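Local coordinates for peroxisomal catalase A (Saccharomyces cerevisiae, PDB 1A4E), which uses a heme cofactor to break down hydrogen peroxide into water and oxygen, probably protecting the cell from peroxide made by peroxisomal oxidases, at residues B[8-11]-B[12-16]; B[244-247]-B[248-252]; B[464-467]-B[468-472]. One frame throughout, in Å; residues are numbered along the deposited sequence.

In the fold
All three contacts are local, each made within one continuous run of chain, but they lie far apart: the centres of contacts 1 and 3 are about 63 Å apart, on opposite sides of the chain's centre. Contact 1 is a turn without helix or strand, near the N-terminus, buried between helix 36-45 and a second subunit and rich in asparagine amides. Contact 2 is a turn of helix 243-253, nearest of the three to the chain's centre, with a polar edge and a buried nonpolar side. Contact 3, on helix 462-473 in the C-terminal family region, is half buried: aliphatic and aromatic side chains face neighbouring helices, while a glutamine-aspartate pair lies at the surface.

Contact 1 of 3, residues B[8-11]-B[12-16]; sequences VTNS and TGNPI
Asn10 and Gly13 are the first and last residues of a type I beta turn, closed by Gly13 N to Asn10 O (3.1 Å), that reverses the chain near the N-terminus. Beyond it Thr9 and Pro15 form a single antiparallel bridge, a non-hydrogen-bonded pair set between Asn10 N to Asn14 O (3.0 Å) and Ile16 N to Val8 O (3.0 Å). Gly13 suits its place because its phi is positive, 79°. Asn10 ties the turn from within: with CG between the backbone N and the carbonyl carbon (chi1 60°), its amide folds over the turn, and OD1 takes a bond from Asn14 N at 2.9 Å, the donor standing above the carbonyl plane, plus a weak one from Thr12 N. The Asn14 amide is turned 78° from that of Asn10; its OD1 receives Thr12 OG1 at 2.7 Å and, weakly, Asn10 ND2. Ile16 lays CD1 against Thr9 O (3.6 Å), covering one side of the backbone. Helix 36-45 flanks the turn, Asn37 accepting from Asn10 ND2 and Asp40 bonding Ser11 OG, while a second subunit binds Thr9 and Asn14 through its Phe367, Asn368, Glu121 and Asn123.

Contact 2 of 3, residues B[244-247]-B[248-252]; sequences CQQD and LFEAI
Leu248, Phe249, Glu250 and Ala251 each give their backbone N-H to the carbonyl four residues back, at Cys244, Gln245, Gln246 and Asp247, in regular alpha-helical bonds such as Glu250 N to Gln246 O (3.0 Å, 168° at the hydrogen). The side chains then meet one turn apart. Gln246 and Glu250 lie alongside each other, pointing the same way, with amide and carboxylate planes almost perpendicular (89°). Because Glu250 CG sits beside the backbone N (chi1 -75°), its chain leans back over the preceding turn: CG rests 3.5 Å from Gln246 O, and OE2 comes 3.7 Å from the Gln246 CG methylene. With an alanine in place of Glu250, Gln246 would probably lose the flank that its aliphatic chain leans on and be freer to turn. Long polar side chains suit this partly exposed edge, where flexible methylenes can pack while the ends stay polar. On the buried side, Gln245 bends at its second torsion, bringing NE2 to 4.0 Å from Phe249 CB, its amide oblique to the ring, while OE1 bonds Ser60 OG. The Asp247 carboxylate is held outside the turn, by a salt bridge from OD1 to Arg193, which probably also offsets the like charge of Glu250, whose OE1 is 6.8 Å from Asp247 OD1. Ala251 keeps its small CB 3.3 Å from Asp247 O. The turn belongs to helix 243-253, joined at Ser60 to strand 59-68 and by Phe249 O to Asn304, just past strand 294-303, while a third subunit packs its Thr155 and Leu157 against Gln245, Gln246 and Phe249.

Contact 3 of 3, residues B[464-467]-B[468-472]; sequences IQQR and VYDMF
Tyr469, Gln466 and Val468 carry this turn of helix 462-473. The Tyr469 ring swings back along the preceding turn, CG lying beside the backbone N (chi1 -56°), and offers a face to Gln465 O, which stands 3.1 Å above the ring plane over its centre. That same oxygen accepts Tyr469 N at 3.1 Å. The Gln466 side chain crosses that of Tyr469 at about a right angle: its OE1 lies in the ring plane at the edge, 3.7 Å from Tyr469 CD2, while NE2 reaches Asp470 OD1 at 3.0 Å, meeting it from above the carboxylate plane. Val468 turns CG2 onto Ile464 O (3.3 Å), and its branched, nonpolar shape suits the buried side, where it packs on Trp164 and Thr168 of helix 160-168. Tyr469 is covered by Lys484 and Ala487 of helix 477-487, and Arg467 makes a salt bridge with Asp165 and a hydrogen bond with Gln463. The chemistry thus divides round the helix. A glutamine suits this place, Gln466, because one amide serves two needs: its oxygen faces the electropositive edge of an aromatic ring and one N-H of its NE2 is given to an acid, so the pair at the surface is likely to hold the amide's rotation.

Contact 1 of 3, residues B[8-11]-B[12-16]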
# COMPACT_ATOMS: atom_id res chain seq x y z
N VAL B 8 -8.93 15.04 25.21
CA VAL B 8 -7.98 14.79 24.14
C VAL B 8 -7.11 13.61 24.53
O VAL B 8 -6.54 13.53 25.61
CB VAL B 8 -7.13 16.06 23.89
CG1 VAL B 8 -6.17 15.83 22.71
CG2 VAL B 8 -8.04 17.24 23.55
N THR B 9 -7.05 12.64 23.62
CA THR B 9 -6.33 11.40 23.82
C THR B 9 -5.40 11.18 22.64
O THR B 9 -5.42 11.95 21.68
CB THR B 9 -7.31 10.19 23.91
OG1 THR B 9 -7.82 9.98 22.59
CG2 THR B 9 -8.49 10.39 24.86
N ASN B 10 -4.58 10.13 22.71
CA ASN B 10 -3.79 9.71 21.57
C ASN B 10 -4.64 8.70 20.79
O ASN B 10 -5.81 8.48 21.15
CB ASN B 10 -2.48 9.09 22.06
CG ASN B 10 -2.59 7.86 22.95
OD1 ASN B 10 -3.65 7.27 23.13
ND2 ASN B 10 -1.48 7.42 23.54
N SER B 11 -4.10 8.02 19.77
CA SER B 11 -4.83 7.04 18.96
C SER B 11 -5.45 5.87 19.70
O SER B 11 -6.49 5.36 19.28
CB SER B 11 -3.92 6.46 17.89
OG SER B 11 -3.65 7.44 16.90
N THR B 12 -4.82 5.45 20.80
CA THR B 12 -5.33 4.32 21.56
C THR B 12 -6.11 4.71 22.81
O THR B 12 -6.29 3.91 23.72
CB THR B 12 -4.17 3.38 21.92
OG1 THR B 12 -3.09 4.15 22.42
CG2 THR B 12 -3.72 2.59 20.69
N GLY B 13 -6.61 5.95 22.82
CA GLY B 13 -7.52 6.42 23.84
C GLY B 13 -6.92 6.82 25.17
O GLY B 13 -7.65 7.07 26.13
N ASN B 14 -5.61 6.90 25.23
CA ASN B 14 -4.93 7.28 26.46
C ASN B 14 -4.90 8.80 26.55
O ASN B 14 -4.46 9.45 25.61
CB ASN B 14 -3.52 6.71 26.44
CG ASN B 14 -3.48 5.23 26.05
OD1 ASN B 14 -2.86 4.84 25.06
ND2 ASN B 14 -4.13 4.36 26.81
N PRO B 15 -5.38 9.43 27.63
CA PRO B 15 -5.45 10.88 27.77
C PRO B 15 -4.13 11.62 27.81
O PRO B 15 -3.20 11.24 28.52
CB PRO B 15 -6.26 11.07 29.02
CG PRO B 15 -5.93 9.86 29.84
CD PRO B 15 -5.96 8.77 28.79
N ILE B 16 -4.04 12.68 27.00
CA ILE B 16 -2.86 13.54 26.94
C ILE B 16 -3.06 14.61 28.00
O ILE B 16 -4.08 15.30 28.00
CB ILE B 16 -2.78 14.10 25.52
CG1 ILE B 16 -2.45 12.94 24.60
CG2 ILE B 16 -1.72 15.20 25.39
CD1 ILE B 16 -2.41 13.28 23.10
O HOH W 1 -6.68 14.41 28.41

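Contact 2 of 3, residues B[244-247]-B[248-252]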
# COMPACT_ATOMS: atom_id res chain seq x y z
N CYS B 244 -15.61 27.88 -7.45
CA CYS B 244 -16.78 27.03 -7.60
C CYS B 244 -17.07 26.23 -6.33
O CYS B 244 -18.24 26.00 -6.02
CB CYS B 244 -16.57 26.11 -8.79
SG CYS B 244 -16.39 26.99 -10.36
N GLN B 245 -16.05 25.82 -5.57
CA GLN B 245 -16.23 25.15 -4.29
C GLN B 245 -16.92 26.09 -3.30
O GLN B 245 -17.86 25.70 -2.61
CB GLN B 245 -14.85 24.70 -3.75
CG GLN B 245 -14.75 24.24 -2.28
CD GLN B 245 -15.72 23.13 -1.90
OE1 GLN B 245 -15.75 22.08 -2.52
NE2 GLN B 245 -16.54 23.33 -0.88
N GLN B 246 -16.44 27.33 -3.26
CA GLN B 246 -17.02 28.35 -2.41
C GLN B 246 -18.46 28.66 -2.82
O GLN B 246 -19.32 28.84 -1.97
CB GLN B 246 -16.18 29.59 -2.51
CG GLN B 246 -16.65 30.65 -1.55
CD GLN B 246 -15.74 31.85 -1.46
OE1 GLN B 246 -16.10 32.83 -0.83
NE2 GLN B 246 -14.53 31.84 -2.03
N ASP B 247 -18.71 28.72 -4.14
CA ASP B 247 -20.04 28.99 -4.66
C ASP B 247 -21.05 27.91 -4.25
O ASP B 247 -22.14 28.23 -3.78
CB ASP B 247 -19.96 29.09 -6.18
CG ASP B 247 -21.33 29.26 -6.82
OD1 ASP B 247 -21.86 30.37 -6.85
OD2 ASP B 247 -21.88 28.26 -7.27
N LEU B 248 -20.67 26.63 -4.42
CA LEU B 248 -21.54 25.52 -4.08
C LEU B 248 -21.80 25.46 -2.59
O LEU B 248 -22.95 25.32 -2.18
CB LEU B 248 -20.91 24.22 -4.55
CG LEU B 248 -21.69 22.92 -4.33
CD1 LEU B 248 -23.05 22.97 -5.03
CD2 LEU B 248 -20.87 21.78 -4.86
N PHE B 249 -20.73 25.62 -1.78
CA PHE B 249 -20.84 25.56 -0.33
C PHE B 249 -21.76 26.65 0.20
O PHE B 249 -22.68 26.36 0.97
CB PHE B 249 -19.47 25.73 0.35
CG PHE B 249 -19.54 25.37 1.83
CD1 PHE B 249 -19.39 24.04 2.22
CD2 PHE B 249 -19.81 26.36 2.79
CE1 PHE B 249 -19.52 23.69 3.56
CE2 PHE B 249 -19.93 26.00 4.13
CZ PHE B 249 -19.79 24.67 4.52
N GLU B 250 -21.53 27.91 -0.20
CA GLU B 250 -22.35 29.02 0.26
C GLU B 250 -23.78 28.98 -0.25
O GLU B 250 -24.68 29.36 0.49
CB GLU B 250 -21.72 30.33 -0.15
CG GLU B 250 -20.52 30.63 0.73
CD GLU B 250 -19.71 31.86 0.34
OE1 GLU B 250 -20.01 32.51 -0.66
OE2 GLU B 250 -18.74 32.16 1.05
N ALA B 251 -24.04 28.50 -1.48
CA ALA B 251 -25.40 28.41 -1.99
C ALA B 251 -26.25 27.50 -1.11
O ALA B 251 -27.34 27.89 -0.68
CB ALA B 251 -25.39 27.86 -3.40
N ILE B 252 -25.71 26.32 -0.76
CA ILE B 252 -26.40 25.37 0.10
C ILE B 252 -26.48 25.88 1.54
O ILE B 252 -27.50 25.72 2.21
CB ILE B 252 -25.65 24.01 0.00
CG1 ILE B 252 -25.83 23.45 -1.41
CG2 ILE B 252 -26.20 23.00 1.01
CD1 ILE B 252 -24.98 22.22 -1.74

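Contact 3 of 3, residues B[464-467]-B[468-472]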
# COMPACT_ATOMS: atom_id res chain seq x y z
N ILE B 464 2.41 21.76 -36.19
CA ILE B 464 1.26 21.29 -35.43
C ILE B 464 0.14 22.33 -35.55
O ILE B 464 -1.02 21.95 -35.69
CB ILE B 464 1.69 21.05 -33.94
CG1 ILE B 464 2.42 19.73 -33.90
CG2 ILE B 464 0.51 21.01 -32.98
CD1 ILE B 464 2.95 19.31 -32.52
N GLN B 465 0.48 23.63 -35.54
CA GLN B 465 -0.51 24.70 -35.71
C GLN B 465 -1.18 24.60 -37.07
O GLN B 465 -2.39 24.80 -37.17
CB GLN B 465 0.12 26.08 -35.64
CG GLN B 465 0.67 26.49 -34.31
CD GLN B 465 1.24 27.90 -34.36
OE1 GLN B 465 2.08 28.21 -35.20
NE2 GLN B 465 0.79 28.78 -33.47
N GLN B 466 -0.41 24.26 -38.10
CA GLN B 466 -0.96 24.12 -39.43
C GLN B 466 -1.96 22.97 -39.48
O GLN B 466 -3.00 23.11 -40.12
CB GLN B 466 0.17 23.87 -40.44
CG GLN B 466 -0.30 23.93 -41.91
CD GLN B 466 -1.14 25.16 -42.24
OE1 GLN B 466 -0.74 26.31 -42.01
NE2 GLN B 466 -2.35 24.94 -42.75
N ARG B 467 -1.67 21.88 -38.75
CA ARG B 467 -2.58 20.75 -38.67
C ARG B 467 -3.88 21.06 -37.93
O ARG B 467 -4.92 20.46 -38.22
CB ARG B 467 -1.94 19.59 -37.98
CG ARG B 467 -0.70 19.08 -38.66
CD ARG B 467 -0.40 17.81 -37.93
NE ARG B 467 1.03 17.62 -37.77
CZ ARG B 467 1.48 16.77 -36.85
NH1 ARG B 467 0.65 16.07 -36.06
NH2 ARG B 467 2.80 16.62 -36.73
N VAL B 468 -3.81 21.99 -36.97
CA VAL B 468 -4.98 22.44 -36.24
C VAL B 468 -5.87 23.22 -37.21
O VAL B 468 -7.07 22.97 -37.25
CB VAL B 468 -4.56 23.34 -35.06
CG1 VAL B 468 -5.76 23.97 -34.38
CG2 VAL B 468 -3.80 22.49 -34.05
N TYR B 469 -5.27 24.10 -38.02
CA TYR B 469 -5.99 24.90 -39.01
C TYR B 469 -6.62 24.01 -40.06
O TYR B 469 -7.77 24.24 -40.44
CB TYR B 469 -5.07 25.88 -39.73
CG TYR B 469 -4.29 26.83 -38.83
CD1 TYR B 469 -4.80 27.25 -37.59
CD2 TYR B 469 -3.03 27.25 -39.25
CE1 TYR B 469 -4.04 28.09 -36.78
CE2 TYR B 469 -2.27 28.10 -38.44
CZ TYR B 469 -2.78 28.51 -37.21
OH TYR B 469 -2.02 29.34 -36.41
N ASP B 470 -5.92 22.96 -40.51
CA ASP B 470 -6.48 22.04 -41.49
C ASP B 470 -7.63 21.22 -40.95
O ASP B 470 -8.57 20.95 -41.70
CB ASP B 470 -5.39 21.11 -42.02
CG ASP B 470 -4.36 21.78 -42.93
OD1 ASP B 470 -4.55 22.93 -43.35
OD2 ASP B 470 -3.35 21.15 -43.22
N MET B 471 -7.60 20.86 -39.66
CA MET B 471 -8.68 20.12 -39.04
C MET B 471 -9.91 21.01 -38.87
O MET B 471 -11.03 20.58 -39.18
CB MET B 471 -8.24 19.59 -37.67
CG MET B 471 -9.30 18.78 -36.92
SD MET B 471 -8.76 18.14 -35.32
CE MET B 471 -8.68 19.65 -34.39
N PHE B 472 -9.75 22.25 -38.41
CA PHE B 472 -10.88 23.15 -38.26
C PHE B 472 -11.45 23.69 -39.56
O PHE B 472 -12.62 24.07 -39.61
CB PHE B 472 -10.48 24.30 -37.35
CG PHE B 472 -10.56 23.88 -35.88
CD1 PHE B 472 -11.81 23.79 -35.26
CD2 PHE B 472 -9.40 23.59 -35.16
CE1 PHE B 472 -11.89 23.42 -33.92
CE2 PHE B 472 -9.49 23.22 -33.82
CZ PHE B 472 -10.73 23.13 -33.20